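Local coordinates for gamma-glutamyltranspeptidase (Ggt) (Helicobacter pylori 26695, PDB 5BPK), which hydrolyses the gamma-glutamyl bond of glutathione and related gamma-glutamyl compounds and can transfer the gamma-glutamyl group to acceptors, as an N-terminal nucleophile (Ntn) hydrolase, at the interface of chains A and B. Coordinates in Å, arbitrary orientation; residue numbers count along the deposited sequence, not the author numbering. Chains: chain A, Gamma-glutamyltranspeptidase (Ggt); chain B, Gamma-glutamyltranspeptidase (Ggt).

Contact 1: the interface of chains A and B. Residues chain A 115, 122, 127-128; chain B 39, 42, 46, 53.
The backbone carbonyl O of A:Glu128 takes a hydrogen bond of 2.7 Å from the side-chain amide ND2 of B:Asn39, with a C=O...N angle of 124° that places the donor in the carbonyl plane on a lone pair. The acceptor is tilted 23° from the amide plane. One residue earlier, the hydroxyl OG of A:Ser127 donates to carboxylate OD1 of B:Asp42 at 2.7 Å, on the anti side and tilted from the carboxylate plane. The other carboxylate oxygen, OD2, uses its syn lone pair for the backbone N of B:Leu53 at 3.1 Å, a second-shell bond that helps to fix the rotation of the carboxylate. B:Ile46 supplies the apolar part: its CG2 comes from above the plane, over the rim, to ring carbon CD2 of A:Phe115 at 3.6 Å, while its CD1 reaches CG1 of A:Val122 at 3.9 Å. With CG1 between backbone N and carbonyl carbon (chi1 67°), the two branches of B:Ile46 serve different partners. CB of A:Ser127 lies 3.9 Å above the centre of the same A:Phe115 face, bracing it from within chain A. A water joins A:Phe115 N to B:Ile46 O. Together these contacts tie loops of the large chain to 3-10 helix B 40-43 and neighbouring loops of the small chain.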
loop_
_atom_site.group_PDB
_atom_site.type_symbol
_atom_site.label_atom_id
_atom_site.label_comp_id
_atom_site.label_asym_id
_atom_site.label_seq_id
_atom_site.Cartn_x
_atom_site.Cartn_y
_atom_site.Cartn_z
ATOM N N PHE A 115 20.037 -9.265 10.284
ATOM C CA PHE A 115 19.189 -10.456 10.190
ATOM C C PHE A 115 19.951 -11.702 9.760
ATOM O O PHE A 115 19.345 -12.729 9.448
ATOM C CB PHE A 115 18.019 -10.189 9.239
ATOM C CG PHE A 115 17.094 -9.120 9.731
ATOM C CD1 PHE A 115 16.295 -9.341 10.845
ATOM C CD2 PHE A 115 17.036 -7.888 9.102
ATOM C CE1 PHE A 115 15.449 -8.351 11.326
ATOM C CE2 PHE A 115 16.187 -6.903 9.572
ATOM C CZ PHE A 115 15.395 -7.136 10.691
ATOM N N VAL A 122 20.692 -15.969 6.318
ATOM C CA VAL A 122 19.471 -15.434 6.920
ATOM C C VAL A 122 19.011 -16.281 8.115
ATOM O O VAL A 122 18.924 -17.510 8.024
ATOM C CB VAL A 122 18.345 -15.359 5.873
ATOM C CG1 VAL A 122 17.029 -14.988 6.532
ATOM C CG2 VAL A 122 18.705 -14.370 4.775
ATOM N N SER A 127 13.328 -11.440 10.311
ATOM C CA SER A 127 12.796 -10.252 9.628
ATOM C C SER A 127 11.260 -10.257 9.521
ATOM O O SER A 127 10.670 -9.304 8.981
ATOM C CB SER A 127 13.417 -10.137 8.220
ATOM O OG SER A 127 12.859 -11.062 7.296
ATOM N N GLU A 128 10.618 -11.313 10.030
ATOM C CA GLU A 128 9.184 -11.557 9.795
ATOM C C GLU A 128 8.324 -11.575 11.067
ATOM O O GLU A 128 7.254 -10.970 11.094
ATOM C CB GLU A 128 8.988 -12.891 9.069
ATOM C CG GLU A 128 9.576 -12.957 7.670
ATOM C CD GLU A 128 9.282 -14.279 6.965
ATOM O OE1 GLU A 128 8.170 -14.808 7.115
ATOM O OE2 GLU A 128 10.162 -14.780 6.238
ATOM N N ASN B 39 6.157 -5.609 10.462
ATOM C CA ASN B 39 7.391 -6.298 10.060
ATOM C C ASN B 39 7.944 -5.685 8.769
ATOM O O ASN B 39 8.345 -6.383 7.825
ATOM C CB ASN B 39 7.253 -7.839 10.043
ATOM C CG ASN B 39 6.198 -8.370 9.074
ATOM O OD1 ASN B 39 5.412 -7.629 8.499
ATOM N ND2 ASN B 39 6.172 -9.692 8.922
ATOM N N ASP B 42 11.429 -6.443 6.662
ATOM C CA ASP B 42 11.536 -7.413 5.551
ATOM C C ASP B 42 11.423 -6.779 4.148
ATOM O O ASP B 42 11.642 -7.449 3.139
ATOM C CB ASP B 42 10.491 -8.532 5.686
ATOM C CG ASP B 42 10.753 -9.693 4.733
ATOM O OD1 ASP B 42 11.781 -10.388 4.919
ATOM O OD2 ASP B 42 9.947 -9.897 3.788
ATOM N N ILE B 46 17.788 -7.885 2.997
ATOM C CA ILE B 46 18.516 -8.282 4.204
ATOM C C ILE B 46 19.816 -9.045 3.892
ATOM O O ILE B 46 20.653 -9.234 4.772
ATOM C CB ILE B 46 17.609 -9.076 5.185
ATOM C CG1 ILE B 46 17.204 -10.444 4.620
ATOM C CG2 ILE B 46 16.364 -8.249 5.534
ATOM C CD1 ILE B 46 16.363 -11.249 5.573
ATOM N N LEU B 53 9.251 -11.622 1.301
ATOM C CA LEU B 53 7.889 -12.178 1.351
ATOM C C LEU B 53 7.161 -12.125 0.001
ATOM O O LEU B 53 6.274 -12.941 -0.249
ATOM C CB LEU B 53 7.056 -11.456 2.418
ATOM C CG LEU B 53 7.237 -11.882 3.881
ATOM C CD1 LEU B 53 6.472 -10.929 4.808
ATOM C CD2 LEU B 53 6.784 -13.320 4.111
HETATM O O HOH W 1 20.469 -8.246 7.450
#

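Contact 2: the interface of chains A and B. Residues chain A 61-62, 65, 88, 90, 146; chain B 4, 6, 14, 16.
B:Val14 meets chain A through both methyl branches: CG1 lies 3.7 Å from CB of A:Ala65, and CG2 lies 3.7 Å from CD1 of A:Ile62. Its CG1 stands anti to the backbone N (chi1 -178°), which turns this branch to A:Ala65 and A:Ile90 and the other to A:Ile62 and A:Ala61. The A:Ile62 side chain crosses that of B:Val14 at about a right angle, whereas A:Ile90 runs beside it, pointing the same way. Next to this apolar core, the phenol OH of B:Tyr4 donates to the backbone O of A:Ala65 at 2.8 Å. The donor stands 38° above the carbonyl plane, away from the lone-pair directions, and CB of A:Ala65 sits in plane at the ring edge. B:Val6 adds CG1 against CA of A:Ala61 at 3.6 Å. Further out, CB of B:Val16 covers one face of the tyrosine ring, 3.5 Å above its plane and toward the rim, and probably helps to hold its tilt. The backbone frame is antiparallel pairing of strand A 85-91 with strand B 13-19, through A:Ala88 with B:Val16 and A:Ile90 with B:Val14. The site thus continues a beta-sheet across the two chains and packs helix A 61-75 against it, part of the layered core typical of Ntn-hydrolases.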
loop_
_atom_site.group_PDB
_atom_site.type_symbol
_atom_site.label_atom_id
_atom_site.label_comp_id
_atom_site.label_asym_id
_atom_site.label_seq_id
_atom_site.Cartn_x
_atom_site.Cartn_y
_atom_site.Cartn_z
ATOM N N ALA A 61 -11.443 16.223 2.329
ATOM C CA ALA A 61 -10.929 14.882 2.046
ATOM C C ALA A 61 -9.838 14.453 3.041
ATOM O O ALA A 61 -9.713 13.261 3.347
ATOM C CB ALA A 61 -10.427 14.798 0.612
ATOM N N ILE A 62 -9.055 15.416 3.535
ATOM C CA ILE A 62 -8.002 15.120 4.491
ATOM C C ILE A 62 -8.604 14.742 5.849
ATOM O O ILE A 62 -8.188 13.762 6.462
ATOM C CB ILE A 62 -6.994 16.281 4.639
ATOM C CG1 ILE A 62 -6.143 16.456 3.362
ATOM C CG2 ILE A 62 -6.100 16.070 5.870
ATOM C CD1 ILE A 62 -6.826 17.172 2.210
ATOM N N ALA A 65 -9.854 11.306 5.530
ATOM C CA ALA A 65 -8.733 10.369 5.448
ATOM C C ALA A 65 -8.115 10.096 6.819
ATOM O O ALA A 65 -7.739 8.963 7.128
ATOM C CB ALA A 65 -7.682 10.879 4.469
ATOM N N ALA A 88 0.662 8.979 1.650
ATOM C CA ALA A 88 -0.552 9.652 1.185
ATOM C C ALA A 88 -0.179 10.543 0.021
ATOM O O ALA A 88 0.711 11.382 0.145
ATOM C CB ALA A 88 -1.175 10.495 2.279
ATOM N N ILE A 90 -1.740 13.413 -2.337
ATOM C CA ILE A 90 -2.809 14.377 -2.107
ATOM C C ILE A 90 -2.837 15.388 -3.239
ATOM O O ILE A 90 -1.799 15.934 -3.593
ATOM C CB ILE A 90 -2.611 15.122 -0.780
ATOM C CG1 ILE A 90 -2.607 14.131 0.399
ATOM C CG2 ILE A 90 -3.708 16.187 -0.616
ATOM C CD1 ILE A 90 -2.132 14.716 1.726
ATOM N N MET A 146 -0.790 15.436 8.034
ATOM C CA MET A 146 -1.746 15.872 7.009
ATOM C C MET A 146 -2.895 16.685 7.615
ATOM O O MET A 146 -3.323 17.672 7.026
ATOM C CB MET A 146 -2.235 14.732 6.105
ATOM C CG MET A 146 -3.113 13.688 6.703
ATOM S SD MET A 146 -3.535 12.536 5.360
ATOM C CE MET A 146 -2.837 11.016 5.971
ATOM N N TYR B 4 -7.060 3.229 1.007
ATOM C CA TYR B 4 -8.309 3.978 0.972
ATOM C C TYR B 4 -8.198 5.276 0.170
ATOM O O TYR B 4 -7.128 5.841 0.040
ATOM C CB TYR B 4 -8.837 4.185 2.385
ATOM C CG TYR B 4 -7.984 4.964 3.368
ATOM C CD1 TYR B 4 -7.075 4.317 4.221
ATOM C CD2 TYR B 4 -8.146 6.334 3.508
ATOM C CE1 TYR B 4 -6.322 5.038 5.154
ATOM C CE2 TYR B 4 -7.397 7.068 4.438
ATOM C CZ TYR B 4 -6.509 6.419 5.272
ATOM O OH TYR B 4 -5.799 7.161 6.192
ATOM N N VAL B 6 -10.249 9.027 -1.003
ATOM C CA VAL B 6 -11.211 10.048 -0.618
ATOM C C VAL B 6 -11.201 11.183 -1.639
ATOM O O VAL B 6 -10.142 11.625 -2.071
ATOM C CB VAL B 6 -10.910 10.660 0.788
ATOM C CG1 VAL B 6 -12.071 11.537 1.245
ATOM C CG2 VAL B 6 -10.601 9.565 1.836
ATOM N N VAL B 14 -7.383 12.485 -1.707
ATOM C CA VAL B 14 -6.368 11.896 -0.851
ATOM C C VAL B 14 -6.398 10.389 -1.099
ATOM O O VAL B 14 -7.448 9.747 -0.980
ATOM C CB VAL B 14 -6.658 12.182 0.641
ATOM C CG1 VAL B 14 -5.573 11.598 1.519
ATOM C CG2 VAL B 14 -6.792 13.688 0.892
ATOM N N VAL B 16 -4.471 7.000 0.143
ATOM C CA VAL B 16 -3.625 6.537 1.241
ATOM C C VAL B 16 -3.458 5.022 1.190
ATOM O O VAL B 16 -4.455 4.289 1.214
ATOM C CB VAL B 16 -4.217 6.886 2.615
ATOM C CG1 VAL B 16 -3.267 6.399 3.731
ATOM C CG2 VAL B 16 -4.516 8.393 2.730
#

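Contact 3: the interface of chains A and B. Residues chain A 309, 313, 316-317, 358-361; chain B 148, 151, 153.
B:Tyr153 directs its phenol OH between two side chains of helix A 309-329, joining the two chains of this Ntn-hydrolase. The hydroxyl donates to carboxylate OE2 of A:Glu317 at 2.6 Å, meeting it on the anti side, with carboxylate and ring planes 60° apart. The same OH is hydrogen-bonded to imidazole ND1 of A:His313 at 2.8 Å, with 161° at the hydrogen. If the phenol proton goes to the carboxylate, ND1 would be the donor in this second bond. The histidine and tyrosine side chains cross at about a right angle, and the phenol carbon CZ lies in plane at the imidazole edge. A:His313 has CG anti to its backbone N (chi1 176°), which carries ND1 to the phenol and turns a ring face to B:Met151. The methionine chain, extended beyond CG, carries its thioether SD to 3.5 Å above the imidazole plane, offset toward the rim; CG itself lies 3.8 Å from A:Asp359 O. One face of the B:Tyr153 ring is capped by methyl CG1 of A:Val361, 3.5 Å from the ring centroid in a CH-pi contact. The backbone N of A:Val361 makes a weak hydrogen bond to B:Met151 O. At the first residue of helix A 309-329, CB of A:Ser309 packs against CG of B:Leu148 at 3.9 Å.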
loop_
_atom_site.group_PDB
_atom_site.type_symbol
_atom_site.label_atom_id
_atom_site.label_comp_id
_atom_site.label_asym_id
_atom_site.label_seq_id
_atom_site.Cartn_x
_atom_site.Cartn_y
_atom_site.Cartn_z
ATOM N N SER A 309 -4.494 -10.771 -26.153
ATOM C CA SER A 309 -3.125 -11.275 -25.890
ATOM C C SER A 309 -2.031 -10.287 -26.353
ATOM O O SER A 309 -1.023 -10.138 -25.680
ATOM C CB SER A 309 -2.893 -12.660 -26.499
ATOM O OG SER A 309 -2.869 -12.607 -27.909
ATOM N N HIS A 313 0.666 -8.904 -23.653
ATOM C CA HIS A 313 2.082 -9.087 -24.006
ATOM C C HIS A 313 2.889 -7.793 -23.863
ATOM O O HIS A 313 3.947 -7.769 -23.222
ATOM C CB HIS A 313 2.190 -9.650 -25.435
ATOM C CG HIS A 313 3.592 -9.789 -25.938
ATOM N ND1 HIS A 313 4.602 -10.344 -25.182
ATOM C CD2 HIS A 313 4.138 -9.490 -27.139
ATOM C CE1 HIS A 313 5.715 -10.368 -25.894
ATOM N NE2 HIS A 313 5.463 -9.856 -27.084
ATOM N N ALA A 316 3.074 -6.929 -20.137
ATOM C CA ALA A 316 3.876 -7.891 -19.385
ATOM C C ALA A 316 5.372 -7.717 -19.654
ATOM O O ALA A 316 6.186 -7.871 -18.746
ATOM C CB ALA A 316 3.429 -9.329 -19.692
ATOM N N GLU A 317 5.745 -7.453 -20.909
ATOM C CA GLU A 317 7.157 -7.188 -21.201
ATOM C C GLU A 317 7.645 -5.878 -20.567
ATOM O O GLU A 317 8.789 -5.792 -20.088
ATOM C CB GLU A 317 7.440 -7.227 -22.698
ATOM C CG GLU A 317 7.203 -8.607 -23.322
ATOM C CD GLU A 317 7.966 -9.707 -22.596
ATOM O OE1 GLU A 317 9.202 -9.729 -22.713
ATOM O OE2 GLU A 317 7.332 -10.529 -21.894
ATOM N N PRO A 358 6.396 -9.265 -31.699
ATOM C CA PRO A 358 4.988 -9.682 -31.716
ATOM C C PRO A 358 4.743 -11.137 -31.291
ATOM O O PRO A 358 3.672 -11.457 -30.773
ATOM C CB PRO A 358 4.578 -9.475 -33.182
ATOM C CG PRO A 358 5.847 -9.479 -33.950
ATOM C CD PRO A 358 6.876 -8.879 -33.038
ATOM N N ASP A 359 5.733 -11.999 -31.493
ATOM C CA ASP A 359 5.531 -13.441 -31.371
ATOM C C ASP A 359 6.316 -14.102 -30.244
ATOM O O ASP A 359 6.209 -15.318 -30.053
ATOM C CB ASP A 359 5.873 -14.126 -32.707
ATOM C CG ASP A 359 7.281 -13.802 -33.202
ATOM O OD1 ASP A 359 7.939 -12.904 -32.622
ATOM O OD2 ASP A 359 7.727 -14.438 -34.187
ATOM N N THR A 360 7.092 -13.317 -29.496
ATOM C CA THR A 360 7.988 -13.888 -28.497
ATOM C C THR A 360 8.260 -12.954 -27.311
ATOM O O THR A 360 8.075 -11.739 -27.379
ATOM C CB THR A 360 9.330 -14.346 -29.138
ATOM O OG1 THR A 360 10.012 -15.220 -28.230
ATOM C CG2 THR A 360 10.216 -13.156 -29.491
ATOM N N VAL A 361 8.689 -13.566 -26.219
ATOM C CA VAL A 361 9.065 -12.855 -25.003
ATOM C C VAL A 361 10.587 -12.731 -24.923
ATOM O O VAL A 361 11.325 -13.419 -25.640
ATOM C CB VAL A 361 8.552 -13.605 -23.755
ATOM C CG1 VAL A 361 7.038 -13.734 -23.803
ATOM C CG2 VAL A 361 9.193 -14.980 -23.633
ATOM N N LEU B 148 -0.550 -16.691 -25.625
ATOM C CA LEU B 148 0.516 -16.206 -24.753
ATOM C C LEU B 148 1.562 -17.300 -24.455
ATOM O O LEU B 148 2.771 -17.006 -24.413
ATOM C CB LEU B 148 -0.068 -15.627 -23.462
ATOM C CG LEU B 148 -0.796 -14.290 -23.637
ATOM C CD1 LEU B 148 -1.597 -13.953 -22.378
ATOM C CD2 LEU B 148 0.205 -13.160 -23.983
ATOM N N MET B 151 3.969 -17.622 -27.231
ATOM C CA MET B 151 4.985 -16.566 -27.145
ATOM C C MET B 151 6.135 -16.908 -26.204
ATOM O O MET B 151 7.229 -16.327 -26.324
ATOM C CB MET B 151 4.360 -15.253 -26.671
ATOM C CG MET B 151 3.378 -14.647 -27.628
ATOM S SD MET B 151 2.931 -13.002 -27.055
ATOM C CE MET B 151 1.407 -12.729 -27.948
ATOM N N TYR B 153 5.379 -17.427 -22.499
ATOM C CA TYR B 153 5.002 -17.212 -21.097
ATOM C C TYR B 153 4.738 -18.552 -20.401
ATOM O O TYR B 153 4.150 -19.465 -20.992
ATOM C CB TYR B 153 3.758 -16.313 -20.986
ATOM C CG TYR B 153 4.016 -14.880 -21.378
ATOM C CD1 TYR B 153 4.795 -14.056 -20.566
ATOM C CD2 TYR B 153 3.494 -14.341 -22.550
ATOM C CE1 TYR B 153 5.060 -12.741 -20.918
ATOM C CE2 TYR B 153 3.753 -13.005 -22.917
ATOM C CZ TYR B 153 4.533 -12.214 -22.083
ATOM O OH TYR B 153 4.805 -10.904 -22.404
#

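Contact 4: the interface of chains A and B. Residues chain A 271-272, 274, 276; chain B 79-81, 86, 109.
A:Tyr274, with 126 Å² buried, lays one ring face against B:Ile109 and B:Phe86, with the B:Lys81 chain on the other side, at a sheet-and-helix junction of this Ntn-hydrolase. Among these residues no N or O of one chain lies within bonding distance of the other, and the contact is apolar. CG of A:Tyr274 lies anti to the carbonyl carbon (chi1 -63°), projecting the ring from strand A 274-278 toward chain B. The A:Tyr274 and B:Phe86 rings are inclined and strongly offset, overlapping at their rims, with A:Tyr274 CE2 3.4 Å above the B:Phe86 plane. The aliphatic part of the extended B:Lys81 chain comes to the same CE2 from the opposite side of the tyrosine ring, its CD at 3.8 Å. B:Ile109, the last residue of helix B 96-109, buries 71 Å² and approaches A:Tyr274 over the ring face. Its CG1 lies 3.9 Å above the tyrosine plane, offset toward the rim, and its tip CD1 comes to 3.7 Å from A:Tyr274 CD1. The isoleucine and tyrosine side chains run antiparallel, past each other. The other branch of B:Ile109, CG2, reaches CD2 of A:Tyr271 at 4.0 Å. Within chain A, CG of A:Arg272 covers the centre of one A:Tyr271 ring face. B:Val79 extends the apolar contact: its CG1 touches CB of A:Tyr274, while CG2 meets CD1 of A:Ile276 at 3.8 Å. Those last two side chains lie side by side, and A:Ile276 and B:Val79 form an antiparallel beta bridge.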
loop_
_atom_site.group_PDB
_atom_site.type_symbol
_atom_site.label_atom_id
_atom_site.label_comp_id
_atom_site.label_asym_id
_atom_site.label_seq_id
_atom_site.Cartn_x
_atom_site.Cartn_y
_atom_site.Cartn_z
ATOM N N TYR A 271 -0.157 9.948 -19.419
ATOM C CA TYR A 271 -0.628 8.817 -20.198
ATOM C C TYR A 271 -1.854 9.252 -21.001
ATOM O O TYR A 271 -2.917 9.519 -20.442
ATOM C CB TYR A 271 -0.957 7.644 -19.283
ATOM C CG TYR A 271 -1.286 6.353 -19.988
ATOM C CD1 TYR A 271 -0.323 5.673 -20.723
ATOM C CD2 TYR A 271 -2.546 5.777 -19.872
ATOM C CE1 TYR A 271 -0.618 4.477 -21.352
ATOM C CE2 TYR A 271 -2.842 4.585 -20.474
ATOM C CZ TYR A 271 -1.870 3.926 -21.215
ATOM O OH TYR A 271 -2.153 2.729 -21.836
ATOM N N ARG A 272 -1.681 9.348 -22.314
ATOM C CA ARG A 272 -2.783 9.673 -23.235
ATOM C C ARG A 272 -3.606 10.896 -22.828
ATOM O O ARG A 272 -4.838 10.876 -22.887
ATOM C CB ARG A 272 -3.687 8.445 -23.435
ATOM C CG ARG A 272 -2.892 7.170 -23.763
ATOM C CD ARG A 272 -3.778 6.091 -24.341
ATOM N NE ARG A 272 -3.155 4.783 -24.249
ATOM C CZ ARG A 272 -2.232 4.299 -25.073
ATOM N NH1 ARG A 272 -1.805 4.999 -26.122
ATOM N NH2 ARG A 272 -1.739 3.085 -24.854
ATOM N N TYR A 274 -3.762 12.341 -19.820
ATOM C CA TYR A 274 -4.019 12.378 -18.379
ATOM C C TYR A 274 -2.712 12.486 -17.598
ATOM O O TYR A 274 -1.686 11.936 -18.018
ATOM C CB TYR A 274 -4.751 11.107 -17.924
ATOM C CG TYR A 274 -6.121 10.920 -18.542
ATOM C CD1 TYR A 274 -6.270 10.297 -19.779
ATOM C CD2 TYR A 274 -7.270 11.348 -17.879
ATOM C CE1 TYR A 274 -7.537 10.114 -20.353
ATOM C CE2 TYR A 274 -8.541 11.173 -18.443
ATOM C CZ TYR A 274 -8.660 10.555 -19.679
ATOM O OH TYR A 274 -9.902 10.373 -20.238
ATOM N N ILE A 276 -0.555 11.545 -14.323
ATOM C CA ILE A 276 -0.438 10.502 -13.308
ATOM C C ILE A 276 0.378 11.069 -12.148
ATOM O O ILE A 276 1.517 11.503 -12.352
ATOM C CB ILE A 276 0.283 9.241 -13.861
ATOM C CG1 ILE A 276 -0.320 8.764 -15.197
ATOM C CG2 ILE A 276 0.266 8.121 -12.810
ATOM C CD1 ILE A 276 -1.802 8.388 -15.118
ATOM N N VAL B 79 -5.108 10.364 -10.678
ATOM C CA VAL B 79 -5.031 10.701 -12.093
ATOM C C VAL B 79 -5.848 11.966 -12.302
ATOM O O VAL B 79 -6.972 12.071 -11.800
ATOM C CB VAL B 79 -5.555 9.564 -12.995
ATOM C CG1 VAL B 79 -5.418 9.924 -14.473
ATOM C CG2 VAL B 79 -4.797 8.269 -12.707
ATOM N N LEU B 80 -5.269 12.919 -13.027
ATOM C CA LEU B 80 -5.924 14.195 -13.316
ATOM C C LEU B 80 -6.250 14.309 -14.787
ATOM O O LEU B 80 -5.524 13.802 -15.638
ATOM C CB LEU B 80 -5.026 15.376 -12.920
ATOM C CG LEU B 80 -4.481 15.351 -11.492
ATOM C CD1 LEU B 80 -3.440 16.465 -11.296
ATOM C CD2 LEU B 80 -5.604 15.465 -10.469
ATOM N N LYS B 81 -7.344 15.012 -15.063
ATOM C CA LYS B 81 -7.741 15.366 -16.417
ATOM C C LYS B 81 -7.920 16.876 -16.401
ATOM O O LYS B 81 -8.751 17.387 -15.661
ATOM C CB LYS B 81 -9.036 14.643 -16.785
ATOM C CG LYS B 81 -9.584 14.968 -18.180
ATOM C CD LYS B 81 -10.874 14.202 -18.433
ATOM C CE LYS B 81 -11.432 14.452 -19.826
ATOM N NZ LYS B 81 -12.677 13.660 -20.072
ATOM N N PHE B 86 -9.645 13.021 -11.621
ATOM C CA PHE B 86 -10.333 12.067 -12.491
ATOM C C PHE B 86 -10.426 10.689 -11.820
ATOM O O PHE B 86 -11.506 10.096 -11.771
ATOM C CB PHE B 86 -9.617 11.993 -13.852
ATOM C CG PHE B 86 -10.206 10.987 -14.810
ATOM C CD1 PHE B 86 -11.504 11.129 -15.277
ATOM C CD2 PHE B 86 -9.447 9.918 -15.279
ATOM C CE1 PHE B 86 -12.044 10.213 -16.179
ATOM C CE2 PHE B 86 -9.976 8.994 -16.170
ATOM C CZ PHE B 86 -11.282 9.143 -16.623
ATOM N N ILE B 109 -8.879 4.244 -18.868
ATOM C CA ILE B 109 -8.386 5.134 -19.935
ATOM C C ILE B 109 -8.336 4.458 -21.306
ATOM O O ILE B 109 -8.769 5.033 -22.312
ATOM C CB ILE B 109 -7.001 5.718 -19.591
ATOM C CG1 ILE B 109 -7.142 6.685 -18.407
ATOM C CG2 ILE B 109 -6.402 6.438 -20.786
ATOM C CD1 ILE B 109 -5.818 7.211 -17.825
#

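The contacts are spread widely over one heterodimer interface. Contacts 2 and 4 are nearest, with C-alpha centres about 19 Å apart, and both join strands of the two chains by antiparallel bridges: A 85-91 with B 13-19 in one, A 274-278 with B 77-81 in the other. Contact 3 lies about 27 Å from contact 4 and 38 Å from contact 2, and contact 1 about 29 Å from contact 2. The four share no residue. Shared beta pairing is therefore supplemented by distant helix and loop contacts, consistent with large and small chains that act as one folded enzyme.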